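Local coordinates for protein adhesin (Streptococcus sanguinis SK1 = NCTC 7863, PDB 6VT2) that binds sialylated glycans through two tandem Siglec-like modules and so probably lets the bacterium adhere to host sialoglycoproteins, at residues I86-G91 with L122-Q127; Q134-T139 with A195-T200; P365-Y370 with I381-T386; G376-I381 with D398-D403. One frame throughout, in Å; residues are numbered along the deposited sequence.

Contact 1 (I86-G91 with L122-Q127); sequences INHGVG and LVIRPQ
V90 lays its CG1 methyl on the backbone of strand 119-125 just where that strand ends. V90 CG1 stands 3.5 Å from R125 C and is equally close to P126 N. With CG1 anti to its own carbonyl carbon (chi1 -73°), that methyl is the branch that reaches these two backbone atoms. V90 CB meets P126 CD at 3.8 Å, and its CG1 also faces I124 CG2.

A second apolar contact is a CH-pi one. I124 CG1 lies over one face of the H88 ring, 4.1 Å from its centroid and offset toward the rim. The two side chains cross at about a right angle.

Among the polar links, H88 ND1 donates to G89 O at 2.7 Å, in the ring plane and on a lone pair of the carbonyl. The bond is nearly straight (173°). H88 NE2 bonds to Y96 OH, and both ring nitrogens are thereby used. One water bridges the segments: it hydrogen-bonds to I124 O (2.7 Å) and G91 O and accepts from R125 NH1. The guanidinium also makes a salt bridge with E129.

This contact borders the sialoglycan pocket of the first Siglec-like domain, with bound sialic acid about 4 Å from the H88 side chain. Bonds at both nitrogens restrain the imidazole, and I124 CG1 backs one of its faces. The chemistry implies a loop held by apolar packing and water beside the glycan.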
loop_
_atom_site.group_PDB
_atom_site.type_symbol
_atom_site.label_atom_id
_atom_site.label_comp_id
_atom_site.label_asym_id
_atom_site.label_seq_id
_atom_site.Cartn_x
_atom_site.Cartn_y
_atom_site.Cartn_z
ATOM N N ILE A 86 21.228 -22.339 23.343
ATOM C CA ILE A 86 19.836 -22.227 23.032
ATOM C C ILE A 86 18.983 -22.915 24.083
ATOM O O ILE A 86 17.810 -22.560 24.211
ATOM C CB ILE A 86 19.557 -22.812 21.645
ATOM C CG1 ILE A 86 18.181 -22.326 21.132
ATOM C CG2 ILE A 86 19.648 -24.322 21.684
ATOM C CD1 ILE A 86 18.083 -20.880 20.909
ATOM N N ASN A 87 19.520 -23.881 24.829
ATOM C CA ASN A 87 18.734 -24.575 25.852
ATOM C C ASN A 87 19.129 -24.202 27.281
ATOM O O ASN A 87 18.802 -24.934 28.231
ATOM C CB ASN A 87 18.861 -26.083 25.687
ATOM C CG ASN A 87 20.268 -26.568 25.884
ATOM O OD1 ASN A 87 21.215 -25.857 25.581
ATOM N ND2 ASN A 87 20.408 -27.786 26.361
ATOM N N HIS A 88 19.856 -23.102 27.448
ATOM C CA HIS A 88 20.145 -22.621 28.785
ATOM C C HIS A 88 18.833 -22.386 29.525
ATOM O O HIS A 88 17.837 -21.944 28.952
ATOM C CB HIS A 88 20.944 -21.322 28.682
ATOM C CG HIS A 88 21.731 -21.011 29.899
ATOM N ND1 HIS A 88 21.132 -20.500 31.023
ATOM C CD2 HIS A 88 23.042 -21.170 30.211
ATOM C CE1 HIS A 88 22.037 -20.370 31.986
ATOM N NE2 HIS A 88 23.209 -20.760 31.518
ATOM N N GLY A 89 18.866 -22.608 30.813
ATOM C CA GLY A 89 17.747 -22.205 31.632
ATOM C C GLY A 89 17.566 -20.692 31.695
ATOM O O GLY A 89 18.475 -19.922 31.433
ATOM N N VAL A 90 16.320 -20.256 31.932
ATOM C CA VAL A 90 16.022 -18.840 32.075
ATOM C C VAL A 90 15.312 -18.628 33.393
ATOM O O VAL A 90 14.618 -17.630 33.568
ATOM C CB VAL A 90 15.186 -18.298 30.914
ATOM C CG1 VAL A 90 16.093 -18.220 29.728
ATOM C CG2 VAL A 90 13.992 -19.221 30.656
ATOM N N GLY A 91 15.602 -19.462 34.362
ATOM C CA GLY A 91 15.062 -19.302 35.689
ATOM C C GLY A 91 15.821 -18.271 36.459
ATOM O O GLY A 91 16.818 -17.724 36.002
ATOM N N LEU A 122 25.989 -11.635 34.648
ATOM C CA LEU A 122 25.403 -11.994 33.377
ATOM C C LEU A 122 24.116 -12.750 33.628
ATOM O O LEU A 122 24.114 -13.745 34.347
ATOM C CB LEU A 122 26.418 -12.819 32.594
ATOM C CG LEU A 122 26.025 -13.137 31.168
ATOM C CD1 LEU A 122 26.030 -11.893 30.338
ATOM C CD2 LEU A 122 27.026 -14.194 30.672
ATOM N N VAL A 123 23.027 -12.236 33.104
ATOM C CA VAL A 123 21.694 -12.725 33.416
ATOM C C VAL A 123 21.103 -13.269 32.150
ATOM O O VAL A 123 20.957 -12.524 31.173
ATOM C CB VAL A 123 20.824 -11.620 34.028
ATOM C CG1 VAL A 123 19.429 -12.123 34.431
ATOM C CG2 VAL A 123 21.490 -10.986 35.192
ATOM N N ILE A 124 20.660 -14.528 32.198
ATOM C CA ILE A 124 20.163 -15.173 30.996
ATOM C C ILE A 124 18.642 -15.126 30.951
ATOM O O ILE A 124 17.986 -15.622 31.864
ATOM C CB ILE A 124 20.654 -16.614 30.885
ATOM C CG1 ILE A 124 22.189 -16.690 31.115
ATOM C CG2 ILE A 124 20.147 -17.234 29.642
ATOM C CD1 ILE A 124 22.944 -15.760 30.262
ATOM N N ARG A 125 18.079 -14.499 29.918
ATOM C CA ARG A 125 16.645 -14.279 29.808
ATOM C C ARG A 125 16.136 -14.909 28.530
ATOM O O ARG A 125 16.885 -15.105 27.556
ATOM C CB ARG A 125 16.326 -12.777 29.849
ATOM C CG ARG A 125 16.826 -12.156 31.128
ATOM C CD ARG A 125 16.391 -12.888 32.344
ATOM N NE ARG A 125 14.942 -12.855 32.477
ATOM C CZ ARG A 125 14.313 -13.341 33.533
ATOM N NH1 ARG A 125 14.998 -13.971 34.502
ATOM N NH2 ARG A 125 13.010 -13.204 33.634
ATOM N N PRO A 126 14.857 -15.211 28.483
ATOM C CA PRO A 126 14.292 -15.770 27.254
ATOM C C PRO A 126 14.136 -14.707 26.185
ATOM O O PRO A 126 13.966 -13.521 26.468
ATOM C CB PRO A 126 12.940 -16.333 27.708
ATOM C CG PRO A 126 12.508 -15.296 28.760
ATOM C CD PRO A 126 13.860 -14.974 29.528
ATOM N N GLN A 127 14.154 -15.161 24.932
ATOM C CA GLN A 127 14.038 -14.215 23.827
ATOM C C GLN A 127 12.749 -13.405 23.862
ATOM O O GLN A 127 12.734 -12.235 23.458
ATOM C CB GLN A 127 14.148 -14.940 22.495
ATOM C CG GLN A 127 15.587 -15.409 22.296
ATOM C CD GLN A 127 15.910 -15.891 20.925
ATOM O OE1 GLN A 127 15.197 -15.593 20.000
ATOM N NE2 GLN A 127 17.000 -16.655 20.788
HETATM O O HOH W 1 17.525 -15.463 34.549
#

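Contact 2 (Q134-T139 with A195-T200); sequences QVPTLT and AQTVDT
T139 and V198 pair as a parallel beta bridge, the start of the two-stranded sheet 139-141 with 198-200 in the first atypical Rib domain. The tight part is here. T139 N donates to T197 O at 2.8 Å in a nearly straight bond (169°). D199 N returns to T139 O at 3.1 Å, and V198 CA also approaches that oxygen in a CA-H...O contact. T139 O is therefore met by two adjacent residues of the other strand. The T139 and V198 side chains lie on the same face of the sheet, where both rest on V155 of helix 149-162.

P136 continues the close side. Its CD touches Q196 O at 3.4 Å, and its ring packs on A158 and V159 of the same helix. T197 turns its CB away from the segment 134-139, and its hydroxyl bonds to G178 O.

The other side is loose and faces solvent. V135 CG1 only brushes Q196 CG at 4.1 Å, the two side chains crossing obliquely. The end of Q196 leads away after a bend at chi2 (64°). L138 is also exposed, yet one branch reaches in: CD2 lies over the backbone, 3.5 Å from the carbonyl carbon of T197.

A water fills in beside the bridge. It donates to T137 O and T197 O, and it accepts from T139 OG1 at 2.7 Å.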
loop_
_atom_site.group_PDB
_atom_site.type_symbol
_atom_site.label_atom_id
_atom_site.label_comp_id
_atom_site.label_asym_id
_atom_site.label_seq_id
_atom_site.Cartn_x
_atom_site.Cartn_y
_atom_site.Cartn_z
ATOM N N GLN A 134 4.027 -6.419 17.404
ATOM C CA GLN A 134 2.985 -5.448 17.114
ATOM C C GLN A 134 1.762 -6.171 16.571
ATOM O O GLN A 134 1.863 -7.234 15.953
ATOM C CB GLN A 134 3.478 -4.407 16.110
ATOM C CG GLN A 134 4.535 -3.457 16.692
ATOM C CD GLN A 134 4.003 -2.058 16.923
ATOM O OE1 GLN A 134 2.836 -1.762 16.637
ATOM N NE2 GLN A 134 4.863 -1.179 17.428
ATOM N N VAL A 135 0.599 -5.607 16.852
ATOM C CA VAL A 135 -0.647 -6.190 16.374
ATOM C C VAL A 135 -0.724 -6.036 14.859
ATOM O O VAL A 135 -0.217 -5.048 14.299
ATOM C CB VAL A 135 -1.865 -5.541 17.038
ATOM C CG1 VAL A 135 -1.734 -5.520 18.541
ATOM C CG2 VAL A 135 -2.071 -4.105 16.496
ATOM N N PRO A 136 -1.304 -7.006 14.166
ATOM C CA PRO A 136 -1.469 -6.904 12.713
ATOM C C PRO A 136 -2.710 -6.099 12.349
ATOM O O PRO A 136 -3.530 -5.725 13.185
ATOM C CB PRO A 136 -1.621 -8.357 12.271
ATOM C CG PRO A 136 -2.458 -8.939 13.413
ATOM C CD PRO A 136 -1.988 -8.190 14.716
ATOM N N THR A 137 -2.843 -5.838 11.056
ATOM C CA THR A 137 -4.134 -5.392 10.562
ATOM C C THR A 137 -5.112 -6.531 10.823
ATOM O O THR A 137 -4.769 -7.695 10.594
ATOM C CB THR A 137 -4.074 -5.069 9.069
ATOM O OG1 THR A 137 -3.657 -6.210 8.310
ATOM C CG2 THR A 137 -3.076 -3.931 8.786
ATOM N N LEU A 138 -6.340 -6.181 11.177
ATOM C CA LEU A 138 -7.427 -7.140 11.435
ATOM C C LEU A 138 -7.730 -7.936 10.164
ATOM O O LEU A 138 -7.728 -7.386 9.080
ATOM C CB LEU A 138 -8.684 -6.417 11.894
ATOM C CG LEU A 138 -8.761 -6.205 13.392
ATOM C CD1 LEU A 138 -9.973 -5.398 13.808
ATOM C CD2 LEU A 138 -8.766 -7.555 14.102
ATOM N N THR A 139 -7.898 -9.225 10.297
ATOM C CA THR A 139 -8.333 -10.045 9.180
ATOM C C THR A 139 -9.818 -10.283 9.369
ATOM O O THR A 139 -10.237 -10.716 10.440
ATOM C CB THR A 139 -7.569 -11.349 9.102
ATOM O OG1 THR A 139 -6.191 -11.063 8.809
ATOM C CG2 THR A 139 -8.123 -12.191 8.041
ATOM N N ALA A 195 -8.875 -11.238 19.527
ATOM C CA ALA A 195 -9.506 -9.927 19.374
ATOM C C ALA A 195 -8.637 -8.978 18.573
ATOM O O ALA A 195 -9.145 -8.051 17.919
ATOM C CB ALA A 195 -9.815 -9.344 20.759
ATOM N N GLN A 196 -7.322 -9.180 18.589
ATOM C CA GLN A 196 -6.442 -8.311 17.832
ATOM C C GLN A 196 -6.054 -8.883 16.476
ATOM O O GLN A 196 -5.239 -8.285 15.780
ATOM C CB GLN A 196 -5.172 -8.020 18.646
ATOM C CG GLN A 196 -5.345 -6.980 19.701
ATOM C CD GLN A 196 -6.315 -7.372 20.766
ATOM O OE1 GLN A 196 -6.096 -8.340 21.511
ATOM N NE2 GLN A 196 -7.417 -6.628 20.854
ATOM N N THR A 197 -6.597 -10.032 16.071
ATOM C CA THR A 197 -6.223 -10.586 14.792
ATOM C C THR A 197 -7.387 -10.748 13.835
ATOM O O THR A 197 -7.171 -10.638 12.632
ATOM C CB THR A 197 -5.541 -11.942 14.961
ATOM O OG1 THR A 197 -6.461 -12.861 15.526
ATOM C CG2 THR A 197 -4.347 -11.795 15.927
ATOM N N VAL A 198 -8.569 -11.108 14.324
ATOM C CA VAL A 198 -9.674 -11.412 13.427
ATOM C C VAL A 198 -10.990 -10.845 13.945
ATOM O O VAL A 198 -11.204 -10.666 15.146
ATOM C CB VAL A 198 -9.854 -12.920 13.216
ATOM C CG1 VAL A 198 -8.638 -13.526 12.635
ATOM C CG2 VAL A 198 -10.206 -13.563 14.569
ATOM N N ASP A 199 -11.943 -10.639 13.055
ATOM C CA ASP A 199 -13.338 -10.297 13.428
ATOM C C ASP A 199 -14.191 -10.883 12.302
ATOM O O ASP A 199 -13.712 -11.205 11.230
ATOM C CB ASP A 199 -13.635 -8.803 13.717
ATOM C CG ASP A 199 -14.898 -8.525 14.557
ATOM O OD1 ASP A 199 -15.543 -9.552 14.998
ATOM O OD2 ASP A 199 -15.358 -7.460 14.568
ATOM N N THR A 200 -15.453 -11.016 12.610
ATOM C CA THR A 200 -16.419 -11.491 11.642
ATOM C C THR A 200 -16.632 -10.438 10.586
ATOM O O THR A 200 -16.822 -9.266 10.923
ATOM C CB THR A 200 -17.746 -11.766 12.310
ATOM O OG1 THR A 200 -17.503 -12.462 13.534
ATOM C CG2 THR A 200 -18.610 -12.638 11.400
HETATM O O HOH W 2 -4.885 -10.407 11.041
#

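Contact 3 (P365-Y370 with I381-T386); sequences PNNVQY and IYPDDT
I381 O is gripped by two donors. Q369 N gives it a hydrogen bond of 2.9 Å, and a water donates to it at 2.7 Å. The same water donates to N367 O and ties the two backbones just beyond the sheet. V368 CA adds a CA-H...O contact to I381 O. In return I381 N donates to Q369 O, also at 2.9 Å and almost straight (174°). The two bonds make Q369 and I381 an antiparallel hydrogen-bonded pair.

Past this pair the packing is mostly apolar. V368 CG1 comes to 3.5 Å from Y382 CD1, and the two side chains lie side by side, pointing the same way. P365 CD lies at the edge of the Y382 ring, in its plane, 3.9 Å from Y382 CE1. The polar exception is N367, whose amide lies on the P383 ring. The two side chains cross at about a right angle, with N367 OD1 3.4 Å from P383 CG. CG of N367 sits between its backbone N and carbonyl carbon (chi1 62°), which brings the amide to the proline.

Y382 carries the contact toward the calcium ion bound by T324, Y327 and D393. Its ring meets that of Y327, and its hydroxyl bonds to D393. Y382 is thus probably a second-shell residue of this site.

Two type I turns, P365-V368 and Y382-D385, flank the paired strands 369-372 and 378-381. Strand 378-381 lies between 369-372 and 392-395, and Y370 packs on helix 346-360.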
loop_
_atom_site.group_PDB
_atom_site.type_symbol
_atom_site.label_atom_id
_atom_site.label_comp_id
_atom_site.label_asym_id
_atom_site.label_seq_id
_atom_site.Cartn_x
_atom_site.Cartn_y
_atom_site.Cartn_z
ATOM N N PRO A 365 -16.285 17.263 -35.015
ATOM C CA PRO A 365 -15.791 16.056 -35.671
ATOM C C PRO A 365 -15.355 16.362 -37.081
ATOM O O PRO A 365 -15.939 17.209 -37.754
ATOM C CB PRO A 365 -16.983 15.105 -35.614
ATOM C CG PRO A 365 -17.728 15.546 -34.427
ATOM C CD PRO A 365 -17.604 17.051 -34.394
ATOM N N ASN A 366 -14.314 15.668 -37.514
ATOM C CA ASN A 366 -13.830 15.864 -38.856
ATOM C C ASN A 366 -14.838 15.398 -39.880
ATOM O O ASN A 366 -14.695 15.760 -41.054
ATOM C CB ASN A 366 -12.535 15.129 -39.082
ATOM C CG ASN A 366 -11.391 15.655 -38.219
ATOM O OD1 ASN A 366 -11.261 16.842 -37.964
ATOM N ND2 ASN A 366 -10.588 14.777 -37.760
ATOM N N ASN A 367 -15.837 14.599 -39.454
ATOM C CA ASN A 367 -16.890 14.111 -40.364
ATOM C C ASN A 367 -18.244 14.761 -40.075
ATOM O O ASN A 367 -19.240 14.202 -40.350
ATOM C CB ASN A 367 -16.957 12.594 -40.416
ATOM C CG ASN A 367 -17.285 11.964 -39.094
ATOM O OD1 ASN A 367 -17.034 12.547 -38.089
ATOM N ND2 ASN A 367 -17.752 10.748 -39.133
ATOM N N VAL A 368 -18.222 15.999 -39.610
ATOM C CA VAL A 368 -19.490 16.774 -39.568
ATOM C C VAL A 368 -19.859 17.149 -40.993
ATOM O O VAL A 368 -18.998 17.267 -41.839
ATOM C CB VAL A 368 -19.463 18.077 -38.756
ATOM C CG1 VAL A 368 -19.635 17.664 -37.354
ATOM C CG2 VAL A 368 -18.279 18.951 -39.080
ATOM N N GLN A 369 -21.137 17.382 -41.184
ATOM C CA GLN A 369 -21.633 17.852 -42.477
ATOM C C GLN A 369 -22.193 19.257 -42.229
ATOM O O GLN A 369 -22.782 19.466 -41.240
ATOM C CB GLN A 369 -22.695 16.930 -43.049
ATOM C CG GLN A 369 -22.144 15.624 -43.553
ATOM C CD GLN A 369 -21.580 15.635 -44.955
ATOM O OE1 GLN A 369 -21.301 16.655 -45.539
ATOM N NE2 GLN A 369 -21.284 14.461 -45.476
ATOM N N TYR A 370 -21.902 20.179 -43.115
ATOM C CA TYR A 370 -22.493 21.498 -43.098
ATOM C C TYR A 370 -23.486 21.612 -44.255
ATOM O O TYR A 370 -23.213 21.185 -45.400
ATOM C CB TYR A 370 -21.409 22.530 -43.233
ATOM C CG TYR A 370 -20.381 22.487 -42.172
ATOM C CD1 TYR A 370 -20.682 22.778 -40.857
ATOM C CD2 TYR A 370 -19.091 22.168 -42.470
ATOM C CE1 TYR A 370 -19.704 22.795 -39.910
ATOM C CE2 TYR A 370 -18.130 22.147 -41.530
ATOM C CZ TYR A 370 -18.463 22.446 -40.229
ATOM O OH TYR A 370 -17.561 22.430 -39.265
ATOM N N ILE A 381 -24.553 18.973 -39.032
ATOM C CA ILE A 381 -25.083 17.638 -38.802
ATOM C C ILE A 381 -23.957 16.723 -38.353
ATOM O O ILE A 381 -22.982 16.498 -39.083
ATOM C CB ILE A 381 -25.754 17.105 -40.069
ATOM C CG1 ILE A 381 -26.827 18.112 -40.585
ATOM C CG2 ILE A 381 -26.287 15.763 -39.801
ATOM C CD1 ILE A 381 -27.432 17.654 -41.898
ATOM N N TYR A 382 -24.086 16.229 -37.141
ATOM C CA TYR A 382 -23.077 15.383 -36.547
ATOM C C TYR A 382 -23.301 13.968 -36.999
ATOM O O TYR A 382 -24.384 13.610 -37.449
ATOM C CB TYR A 382 -23.174 15.461 -35.034
ATOM C CG TYR A 382 -22.866 16.821 -34.542
ATOM C CD1 TYR A 382 -21.555 17.232 -34.444
ATOM C CD2 TYR A 382 -23.874 17.698 -34.198
ATOM C CE1 TYR A 382 -21.242 18.503 -34.059
ATOM C CE2 TYR A 382 -23.555 18.969 -33.781
ATOM C CZ TYR A 382 -22.276 19.363 -33.750
ATOM O OH TYR A 382 -21.946 20.642 -33.373
ATOM N N PRO A 383 -22.266 13.149 -36.955
ATOM C CA PRO A 383 -22.336 11.850 -37.630
ATOM C C PRO A 383 -23.238 10.818 -36.949
ATOM O O PRO A 383 -23.440 9.747 -37.514
ATOM C CB PRO A 383 -20.867 11.418 -37.682
ATOM C CG PRO A 383 -20.164 12.239 -36.768
ATOM C CD PRO A 383 -20.896 13.547 -36.669
ATOM N N ASP A 384 -23.780 11.111 -35.776
ATOM C CA ASP A 384 -24.749 10.251 -35.136
ATOM C C ASP A 384 -26.171 10.676 -35.485
ATOM O O ASP A 384 -27.133 10.108 -34.970
ATOM C CB ASP A 384 -24.589 10.232 -33.615
ATOM C CG ASP A 384 -24.727 11.582 -32.961
ATOM O OD1 ASP A 384 -24.436 12.599 -33.606
ATOM O OD2 ASP A 384 -25.087 11.651 -31.786
ATOM N N ASP A 385 -26.334 11.678 -36.352
ATOM C CA ASP A 385 -27.667 12.117 -36.701
ATOM C C ASP A 385 -28.453 10.990 -37.345
ATOM O O ASP A 385 -27.981 10.362 -38.276
ATOM C CB ASP A 385 -27.578 13.305 -37.660
ATOM C CG ASP A 385 -28.914 13.891 -38.033
ATOM O OD1 ASP A 385 -29.510 14.593 -37.210
ATOM O OD2 ASP A 385 -29.350 13.651 -39.168
ATOM N N THR A 386 -29.669 10.768 -36.865
ATOM C CA THR A 386 -30.577 9.814 -37.464
ATOM C C THR A 386 -31.988 10.426 -37.379
ATOM O O THR A 386 -32.247 11.211 -36.487
ATOM C CB THR A 386 -30.621 8.463 -36.742
ATOM O OG1 THR A 386 -31.129 8.654 -35.437
ATOM C CG2 THR A 386 -29.256 7.747 -36.757
HETATM O O HOH W 3 -21.813 14.227 -39.935
#

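Contact 4 (G376-I381 with D398-D403); sequences GSVTVI and DRTVQD. With SO4 (sulfate ion), chain K.
The turn that leads into strand 378-381 meets the last strand of the second atypical Rib domain through a threonine-to-carbonyl bond. T400 OG1 donates to G376 O at 2.7 Å. The hydroxyl lies above the carbonyl plane, 56° out of it. With OG1 between the backbone N and carbonyl carbon of T400 (chi1 59°), the hydroxyl faces G376 O, while CG2 faces V378. A397 O is a second acceptor close to the same hydroxyl, which has one proton to offer.

The methyl of the same threonine turns to apolar company. T400 CG2 lies 4.0 Å from V378 CG2, and the two side chains cross at a slant. In the V401 conformer described here, V401 CG2 sits 3.7 Å from G376 CA.

Here the three-stranded antiparallel sheet, through 378-381, meets the two-stranded parallel sheet of 336-338 and 401-403. Helix 346-360 packs against both, since I352 touches V378, T400 and V401.

G376 has a positive phi, which glycine takes easily.

Farther along the strand, Q402 NE2 donates to D403 O and to a sulfate oxygen, O3, at 3.0 Å. The sulfate probably comes from the crystallisation liquor.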
loop_
_atom_site.group_PDB
_atom_site.type_symbol
_atom_site.label_atom_id
_atom_site.label_comp_id
_atom_site.label_asym_id
_atom_site.label_seq_id
_atom_site.Cartn_x
_atom_site.Cartn_y
_atom_site.Cartn_z
ATOM N N GLY A 376 -28.624 31.364 -45.669
ATOM C CA GLY A 376 -27.265 31.471 -45.215
ATOM C C GLY A 376 -27.034 30.941 -43.800
ATOM O O GLY A 376 -25.878 30.903 -43.368
ATOM N N SER A 377 -28.083 30.621 -43.061
ATOM C CA SER A 377 -27.897 29.841 -41.849
ATOM C C SER A 377 -27.291 28.510 -42.230
ATOM O O SER A 377 -27.372 28.070 -43.374
ATOM C CB SER A 377 -29.213 29.654 -41.148
ATOM O OG SER A 377 -30.069 28.836 -41.883
ATOM N N VAL A 378 -26.572 27.920 -41.268
ATOM C CA VAL A 378 -25.824 26.716 -41.512
ATOM C C VAL A 378 -26.331 25.659 -40.560
ATOM O O VAL A 378 -26.365 25.870 -39.345
ATOM C CB VAL A 378 -24.322 26.925 -41.346
ATOM C CG1 VAL A 378 -23.613 25.560 -41.636
ATOM C CG2 VAL A 378 -23.832 27.952 -42.271
ATOM N N THR A 379 -26.776 24.549 -41.116
ATOM C CA THR A 379 -27.096 23.374 -40.319
ATOM C C THR A 379 -25.851 22.520 -40.206
ATOM O O THR A 379 -25.264 22.155 -41.214
ATOM C CB THR A 379 -28.194 22.557 -40.966
ATOM O OG1 THR A 379 -29.305 23.419 -41.174
ATOM C CG2 THR A 379 -28.621 21.416 -40.036
ATOM N N VAL A 380 -25.470 22.208 -38.976
ATOM C CA VAL A 380 -24.343 21.362 -38.681
ATOM C C VAL A 380 -24.928 20.013 -38.296
ATOM O O VAL A 380 -25.707 19.912 -37.343
ATOM C CB VAL A 380 -23.529 21.947 -37.534
ATOM C CG1 VAL A 380 -22.373 21.093 -37.182
ATOM C CG2 VAL A 380 -23.054 23.362 -37.859
ATOM N N ILE A 381 -24.553 18.973 -39.032
ATOM C CA ILE A 381 -25.083 17.638 -38.802
ATOM C C ILE A 381 -23.957 16.723 -38.353
ATOM O O ILE A 381 -22.982 16.498 -39.083
ATOM C CB ILE A 381 -25.754 17.105 -40.069
ATOM C CG1 ILE A 381 -26.827 18.112 -40.585
ATOM C CG2 ILE A 381 -26.287 15.763 -39.801
ATOM C CD1 ILE A 381 -27.432 17.654 -41.898
ATOM N N ASP A 398 -27.304 35.622 -39.026
ATOM C CA ASP A 398 -26.628 36.819 -38.513
ATOM C C ASP A 398 -25.165 36.526 -38.173
ATOM O O ASP A 398 -24.434 37.427 -38.036
ATOM C CB ASP A 398 -27.401 37.461 -37.373
ATOM C CG ASP A 398 -27.574 36.574 -36.184
ATOM O OD1 ASP A 398 -27.132 35.501 -36.234
ATOM O OD2 ASP A 398 -28.111 37.046 -35.187
ATOM N N ARG A 399 -24.762 35.268 -38.056
ATOM C CA ARG A 399 -23.388 34.952 -37.848
ATOM C C ARG A 399 -22.671 34.590 -39.117
ATOM O O ARG A 399 -21.459 34.377 -39.078
ATOM C CB ARG A 399 -23.273 33.744 -36.907
ATOM C CG ARG A 399 -24.029 33.949 -35.593
ATOM C CD ARG A 399 -23.108 34.198 -34.478
ATOM N NE ARG A 399 -23.817 34.268 -33.205
ATOM C CZ ARG A 399 -23.623 35.222 -32.295
ATOM N NH1 ARG A 399 -22.737 36.194 -32.520
ATOM N NH2 ARG A 399 -24.313 35.202 -31.163
ATOM N N THR A 400 -23.359 34.574 -40.266
ATOM C CA THR A 400 -22.685 34.114 -41.468
ATOM C C THR A 400 -22.796 35.049 -42.652
ATOM O O THR A 400 -21.875 35.096 -43.461
ATOM C CB THR A 400 -23.256 32.779 -41.944
ATOM O OG1 THR A 400 -24.650 32.963 -42.189
ATOM C CG2 THR A 400 -23.065 31.674 -40.882
ATOM N N VAL A 401 -23.893 35.790 -42.737
ATOM C CA VAL A 401 -24.289 36.559 -43.911
ATOM C C VAL A 401 -24.144 38.041 -43.629
ATOM O O VAL A 401 -24.494 38.500 -42.535
ATOM C CB VAL A 401 -25.754 36.235 -44.257
ATOM C CG1 VAL A 401 -26.354 37.246 -45.176
ATOM C CG2 VAL A 401 -25.862 34.844 -44.885
ATOM N N GLN A 402 -23.689 38.799 -44.641
ATOM C CA GLN A 402 -23.723 40.267 -44.598
ATOM C C GLN A 402 -24.366 40.773 -45.894
ATOM O O GLN A 402 -23.817 40.587 -46.977
ATOM C CB GLN A 402 -22.329 40.831 -44.449
ATOM C CG GLN A 402 -22.310 42.330 -44.502
ATOM C CD GLN A 402 -23.162 42.937 -43.459
ATOM O OE1 GLN A 402 -22.951 42.787 -42.266
ATOM N NE2 GLN A 402 -24.207 43.605 -43.917
ATOM N N ASP A 403 -25.532 41.369 -45.784
ATOM C CA ASP A 403 -26.197 42.040 -46.904
ATOM C C ASP A 403 -25.260 43.047 -47.545
ATOM O O ASP A 403 -24.652 43.870 -46.857
ATOM C CB ASP A 403 -27.427 42.730 -46.292
ATOM C CG ASP A 403 -28.482 43.194 -47.267
ATOM O OD1 ASP A 403 -28.229 43.278 -48.459
ATOM O OD2 ASP A 403 -29.617 43.472 -46.731
HETATM S S SO4 K . -26.897 44.805 -41.516
HETATM O O1 SO4 K . -27.381 44.000 -42.600
HETATM O O2 SO4 K . -27.504 44.462 -40.264
HETATM O O3 SO4 K . -25.441 44.707 -41.448
HETATM O O4 SO4 K . -27.092 46.228 -41.783
#

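How the contacts relate
Contacts 1 and 2 come in series along the chain before the other two, whose segments alternate. Contact 1 lies in the first Siglec-like domain and contact 2 in the atypical Rib domain after it, with centres about 31 Å apart. Contacts 3 and 4 share the second Rib domain. The centre of contact 3 is about 60 Å from that of contact 2 and about 86 Å from that of contact 1. The second Siglec-like domain falls between contacts 2 and 3. Contacts 3 and 4 have centres about 17 Å apart and share I381. They meet where Y370 packs on V378 and V380, on adjacent strands 369-372 and 378-381. The spacing reflects an elongated adhesin with two separate glycan-binding modules.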